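Local coordinates for protein oxidized polyvinyl alcohol hydrolase (Pseudomonas sp. VM15C, PDB 3WWC) that hydrolyses beta-diketones, including oxidized polyvinyl alcohol in the second step of polyvinyl alcohol breakdown, at residues P67-L79 with A99-G113. The protein carries 1 engineered substitution. Numbering follows the deposited sequence.
Sequences PMTGSVESTNDNL and APVRACANQDPNIRG. With BUA (butanoic acid), chain C.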
loop_
_atom_site.group_PDB
_atom_site.type_symbol
_atom_site.label_atom_id
_atom_site.label_comp_id
_atom_site.label_asym_id
_atom_site.label_seq_id
_atom_site.Cartn_x
_atom_site.Cartn_y
_atom_site.Cartn_z
ATOM N N PRO A 67 -5.986 2.762 -5.248
ATOM C CA PRO A 67 -5.450 1.414 -5.408
ATOM C C PRO A 67 -4.197 1.409 -6.253
ATOM O O PRO A 67 -4.083 2.147 -7.259
ATOM C CB PRO A 67 -6.601 0.689 -6.109
ATOM C CG PRO A 67 -7.189 1.783 -7.008
ATOM C CD PRO A 67 -7.173 2.978 -6.118
ATOM N N MET A 68 -3.263 0.555 -5.848
ATOM C CA MET A 68 -1.996 0.431 -6.582
ATOM C C MET A 68 -1.738 -0.982 -7.011
ATOM O O MET A 68 -1.854 -1.912 -6.210
ATOM C CB MET A 68 -0.845 0.900 -5.704
ATOM C CG MET A 68 -0.968 2.379 -5.452
ATOM S SD MET A 68 0.277 3.008 -4.278
ATOM C CE MET A 68 -0.311 2.376 -2.793
ATOM N N THR A 69 -1.343 -1.149 -8.270
ATOM C CA THR A 69 -0.961 -2.456 -8.766
ATOM C C THR A 69 0.421 -2.835 -8.248
ATOM O O THR A 69 1.074 -2.076 -7.494
ATOM C CB THR A 69 -0.981 -2.410 -10.313
ATOM O OG1 THR A 69 -0.888 -3.765 -10.792
ATOM C CG2 THR A 69 0.187 -1.567 -10.871
ATOM N N GLY A 70 0.861 -4.018 -8.651
ATOM C CA GLY A 70 2.164 -4.528 -8.225
ATOM C C GLY A 70 3.231 -4.439 -9.304
ATOM O O GLY A 70 3.382 -3.428 -9.991
ATOM N N SER A 71 3.990 -5.522 -9.424
ATOM C CA SER A 71 5.105 -5.557 -10.379
ATOM C C SER A 71 4.782 -5.971 -11.768
ATOM O O SER A 71 5.380 -5.455 -12.706
ATOM C CB SER A 71 6.180 -6.518 -9.846
ATOM O OG SER A 71 6.722 -6.017 -8.616
ATOM N N VAL A 72 3.784 -6.841 -11.925
ATOM C CA VAL A 72 3.454 -7.341 -13.267
ATOM C C VAL A 72 2.070 -6.992 -13.799
ATOM O O VAL A 72 1.894 -6.891 -15.010
ATOM C CB VAL A 72 3.645 -8.843 -13.315
ATOM C CG1 VAL A 72 3.114 -9.403 -14.632
ATOM C CG2 VAL A 72 5.129 -9.159 -13.087
ATOM N N GLU A 73 1.083 -6.774 -12.940
ATOM C CA GLU A 73 -0.221 -6.397 -13.452
ATOM C C GLU A 73 -0.267 -4.940 -13.822
ATOM O O GLU A 73 0.327 -4.110 -13.122
ATOM C CB GLU A 73 -1.296 -6.672 -12.404
ATOM C CG GLU A 73 -1.463 -8.132 -12.112
ATOM C CD GLU A 73 -2.187 -8.360 -10.795
ATOM O OE1 GLU A 73 -1.788 -7.722 -9.789
ATOM O OE2 GLU A 73 -3.132 -9.199 -10.765
ATOM N N SER A 74 -0.968 -4.586 -14.890
ATOM C CA SER A 74 -1.079 -3.179 -15.237
ATOM C C SER A 74 -2.035 -2.419 -14.329
ATOM O O SER A 74 -2.799 -3.026 -13.567
ATOM C CB SER A 74 -1.538 -3.014 -16.700
ATOM O OG SER A 74 -2.883 -3.473 -16.830
ATOM N N THR A 75 -1.960 -1.101 -14.368
ATOM C CA THR A 75 -2.926 -0.308 -13.598
ATOM C C THR A 75 -4.324 -0.647 -14.133
ATOM O O THR A 75 -5.265 -0.798 -13.354
ATOM C CB THR A 75 -2.602 1.169 -13.708
ATOM O OG1 THR A 75 -1.407 1.420 -12.948
ATOM C CG2 THR A 75 -3.762 2.013 -13.138
ATOM N N ASN A 76 -4.489 -0.757 -15.456
ATOM C CA ASN A 76 -5.808 -1.139 -15.993
ATOM C C ASN A 76 -6.247 -2.503 -15.503
ATOM O O ASN A 76 -7.449 -2.698 -15.176
ATOM C CB ASN A 76 -5.759 -1.068 -17.518
ATOM C CG ASN A 76 -7.044 -1.569 -18.162
ATOM O OD1 ASN A 76 -8.120 -1.055 -17.873
ATOM N ND2 ASN A 76 -6.935 -2.574 -19.037
ATOM N N ASP A 77 -5.319 -3.447 -15.402
ATOM C CA ASP A 77 -5.672 -4.771 -14.868
ATOM C C ASP A 77 -6.193 -4.600 -13.413
ATOM O O ASP A 77 -7.256 -5.077 -13.062
ATOM C CB ASP A 77 -4.470 -5.715 -14.797
ATOM C CG ASP A 77 -3.965 -6.192 -16.135
ATOM O OD1 ASP A 77 -4.754 -6.242 -17.099
ATOM O OD2 ASP A 77 -2.756 -6.572 -16.171
ATOM N N ASN A 78 -5.432 -3.903 -12.591
ATOM C CA ASN A 78 -5.807 -3.711 -11.191
ATOM C C ASN A 78 -7.160 -3.048 -11.085
ATOM O O ASN A 78 -7.904 -3.303 -10.136
ATOM C CB ASN A 78 -4.707 -2.876 -10.550
ATOM C CG ASN A 78 -5.011 -2.489 -9.129
ATOM O OD1 ASN A 78 -5.572 -1.425 -8.879
ATOM N ND2 ASN A 78 -4.677 -3.377 -8.178
ATOM N N LEU A 79 -7.504 -2.192 -12.035
ATOM C CA LEU A 79 -8.767 -1.486 -11.995
ATOM C C LEU A 79 -9.944 -2.226 -12.628
ATOM O O LEU A 79 -11.103 -2.020 -12.205
ATOM C CB LEU A 79 -8.624 -0.132 -12.747
ATOM C CG LEU A 79 -7.799 0.900 -12.029
ATOM C CD1 LEU A 79 -7.448 2.047 -12.997
ATOM C CD2 LEU A 79 -8.654 1.467 -10.838
ATOM N N ALA A 99 -6.458 6.252 -9.146
ATOM C CA ALA A 99 -5.447 5.201 -9.308
ATOM C C ALA A 99 -4.237 5.697 -10.022
ATOM O O ALA A 99 -4.306 6.040 -11.210
ATOM C CB ALA A 99 -6.092 4.065 -10.137
ATOM N N PRO A 100 -3.103 5.723 -9.352
ATOM C CA PRO A 100 -1.880 6.216 -9.993
ATOM C C PRO A 100 -1.229 5.202 -10.899
ATOM O O PRO A 100 -1.274 4.009 -10.638
ATOM C CB PRO A 100 -0.954 6.519 -8.801
ATOM C CG PRO A 100 -1.395 5.432 -7.748
ATOM C CD PRO A 100 -2.908 5.404 -7.903
ATOM N N VAL A 101 -0.619 5.701 -11.977
ATOM C CA VAL A 101 0.160 4.854 -12.903
ATOM C C VAL A 101 1.599 4.879 -12.397
ATOM O O VAL A 101 2.095 5.929 -11.936
ATOM C CB VAL A 101 0.053 5.419 -14.324
ATOM C CG1 VAL A 101 0.945 4.634 -15.331
ATOM C CG2 VAL A 101 -1.420 5.335 -14.758
ATOM N N ARG A 102 2.290 3.754 -12.484
ATOM C CA ARG A 102 3.678 3.647 -12.034
ATOM C C ARG A 102 4.602 4.514 -12.909
ATOM O O ARG A 102 4.406 4.605 -14.140
ATOM C CB ARG A 102 4.137 2.174 -12.099
ATOM C CG ARG A 102 3.381 1.280 -11.120
ATOM C CD ARG A 102 3.640 -0.226 -11.344
ATOM N NE ARG A 102 3.054 -0.578 -12.622
ATOM C CZ ARG A 102 3.268 -1.706 -13.273
ATOM N NH1 ARG A 102 4.035 -2.662 -12.744
ATOM N NH2 ARG A 102 2.789 -1.811 -14.530
ATOM N N ALA A 103 5.587 5.160 -12.293
ATOM C CA ALA A 103 6.502 6.012 -13.046
ATOM C C ALA A 103 7.187 5.224 -14.176
ATOM O O ALA A 103 7.300 5.720 -15.323
ATOM C CB ALA A 103 7.555 6.572 -12.063
ATOM N N CYS A 104 7.605 3.999 -13.869
ATOM C CA CYS A 104 8.278 3.160 -14.848
ATOM C C CYS A 104 7.411 2.860 -16.082
ATOM O O CYS A 104 7.954 2.471 -17.108
ATOM C CB CYS A 104 8.713 1.804 -14.178
ATOM S SG CYS A 104 7.273 0.873 -13.462
ATOM N N ALA A 105 6.084 2.969 -15.959
ATOM C CA ALA A 105 5.197 2.667 -17.103
ATOM C C ALA A 105 5.098 3.820 -18.104
ATOM O O ALA A 105 4.381 3.715 -19.111
ATOM C CB ALA A 105 3.797 2.318 -16.598
ATOM N N ASN A 106 5.769 4.930 -17.807
ATOM C CA ASN A 106 5.783 6.081 -18.727
ATOM C C ASN A 106 4.400 6.490 -19.138
ATOM O O ASN A 106 4.124 6.743 -20.320
ATOM C CB ASN A 106 6.617 5.733 -19.954
ATOM C CG ASN A 106 8.026 5.452 -19.609
ATOM O OD1 ASN A 106 8.637 4.528 -20.176
ATOM N ND2 ASN A 106 8.573 6.225 -18.671
ATOM N N GLN A 107 3.541 6.610 -18.124
ATOM C CA GLN A 107 2.172 7.053 -18.237
ATOM C C GLN A 107 1.188 6.142 -18.932
ATOM O O GLN A 107 0.027 6.534 -19.095
ATOM C CB GLN A 107 2.092 8.467 -18.864
ATOM C CG GLN A 107 2.958 9.491 -18.076
ATOM C CD GLN A 107 2.583 10.905 -18.438
ATOM O OE1 GLN A 107 1.486 11.358 -18.109
ATOM N NE2 GLN A 107 3.469 11.603 -19.144
ATOM N N ASP A 108 1.622 4.912 -19.258
ATOM C CA ASP A 108 0.750 3.990 -19.956
ATOM C C ASP A 108 0.096 3.070 -18.933
ATOM O O ASP A 108 0.773 2.240 -18.339
ATOM C CB ASP A 108 1.586 3.168 -20.948
ATOM C CG ASP A 108 0.730 2.206 -21.753
ATOM O OD1 ASP A 108 -0.468 2.034 -21.412
ATOM O OD2 ASP A 108 1.252 1.614 -22.736
ATOM N N PRO A 109 -1.214 3.215 -18.712
ATOM C CA PRO A 109 -1.884 2.352 -17.724
ATOM C C PRO A 109 -2.022 0.920 -18.133
ATOM O O PRO A 109 -2.487 0.095 -17.358
ATOM C CB PRO A 109 -3.237 3.050 -17.518
ATOM C CG PRO A 109 -3.530 3.491 -19.016
ATOM C CD PRO A 109 -2.173 4.120 -19.398
ATOM N N ASN A 110 -1.585 0.573 -19.350
ATOM C CA ASN A 110 -1.660 -0.825 -19.800
ATOM C C ASN A 110 -0.342 -1.564 -19.680
ATOM O O ASN A 110 -0.317 -2.775 -19.826
ATOM C CB ASN A 110 -2.179 -0.874 -21.244
ATOM C CG ASN A 110 -3.579 -0.340 -21.307
ATOM O OD1 ASN A 110 -4.445 -0.894 -20.676
ATOM N ND2 ASN A 110 -3.789 0.762 -21.979
ATOM N N ILE A 111 0.756 -0.867 -19.428
ATOM C CA ILE A 111 2.039 -1.540 -19.228
ATOM C C ILE A 111 1.894 -2.522 -18.088
ATOM O O ILE A 111 1.308 -2.177 -17.018
ATOM C CB ILE A 111 3.175 -0.511 -18.898
ATOM C CG1 ILE A 111 3.694 0.132 -20.204
ATOM C CG2 ILE A 111 4.332 -1.174 -18.092
ATOM C CD1 ILE A 111 4.626 -0.842 -21.003
ATOM N N ARG A 112 2.395 -3.738 -18.282
ATOM C CA ARG A 112 2.343 -4.776 -17.252
ATOM C C ARG A 112 3.721 -4.869 -16.603
ATOM O O ARG A 112 4.019 -4.023 -15.758
ATOM C CB ARG A 112 1.863 -6.091 -17.888
ATOM C CG ARG A 112 0.351 -6.074 -18.100
ATOM C CD ARG A 112 -0.136 -7.316 -18.856
ATOM N NE ARG A 112 -1.603 -7.234 -18.807
ATOM C CZ ARG A 112 -2.432 -7.870 -19.619
ATOM N NH1 ARG A 112 -1.960 -8.664 -20.598
ATOM N NH2 ARG A 112 -3.744 -7.720 -19.452
ATOM N N GLY A 113 4.560 -5.851 -16.918
ATOM C CA GLY A 113 5.863 -5.862 -16.281
ATOM C C GLY A 113 6.995 -5.226 -17.089
ATOM O O GLY A 113 8.088 -5.122 -16.554
HETATM C C1 BUA C . 10.028 -7.474 -4.127
HETATM C C2 BUA C . 8.590 -7.987 -4.229
HETATM C C3 BUA C . 7.766 -7.000 -5.056
HETATM C C4 BUA C . 6.343 -7.522 -5.273
HETATM O O1 BUA C . 5.778 -7.184 -6.338
HETATM O O2 BUA C . 5.837 -8.183 -4.337
HETATM O O HOH W 1 -1.806 1.269 -10.231
HETATM O O HOH W 2 -3.846 -3.557 -19.370
HETATM O O HOH W 3 1.155 1.288 -13.714
HETATM O O HOH W 4 0.625 0.349 -16.227
#
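Pro67 and Ala99 lie side by side on neighbouring parallel strands, their CA atoms 5.4 Å apart, and the chains meet again where Asn76 N, in the first turn of the helix, donates a nearly straight bond (167°) to Pro109 O. Asp77 and Arg112 form a side-on salt bridge: NH2 reaches OD1 and NE reaches OD2, both at syn lone pairs, with the two flat groups nearly coplanar. The short Asp77 side chain also completes a capping box with Ser74, the N-cap residue: Ser74 N donates to Asp77 OD2 (3.0 Å) and Asp77 N to Ser74 OG (2.8 Å). Arg102 is long enough to reach the loop of Gly70 to Glu73; a bend at chi3 (-67°) turns its guanidinium there, NH2 donating to Arg112 O at 2.8 Å and NH1 weakly to Ser71 O, while Thr69 CG2 and Glu73 O cover one face. Thr75 OG1 lies between two waters, one held by Thr69 N and Pro100 O, the other by Arg102 N and NE. Ser71 OG donates to butanoic acid O1 (2.7 Å). The small methyl of Ala99 lets Leu79 pack close, CD2 lying 3.7 Å from Ala99 CB. The contact joins strand 62-68, helix 75-80 and strand 96-100 of a beta-alpha-beta unit, Pro100 and Met68 packing against helix 148-160.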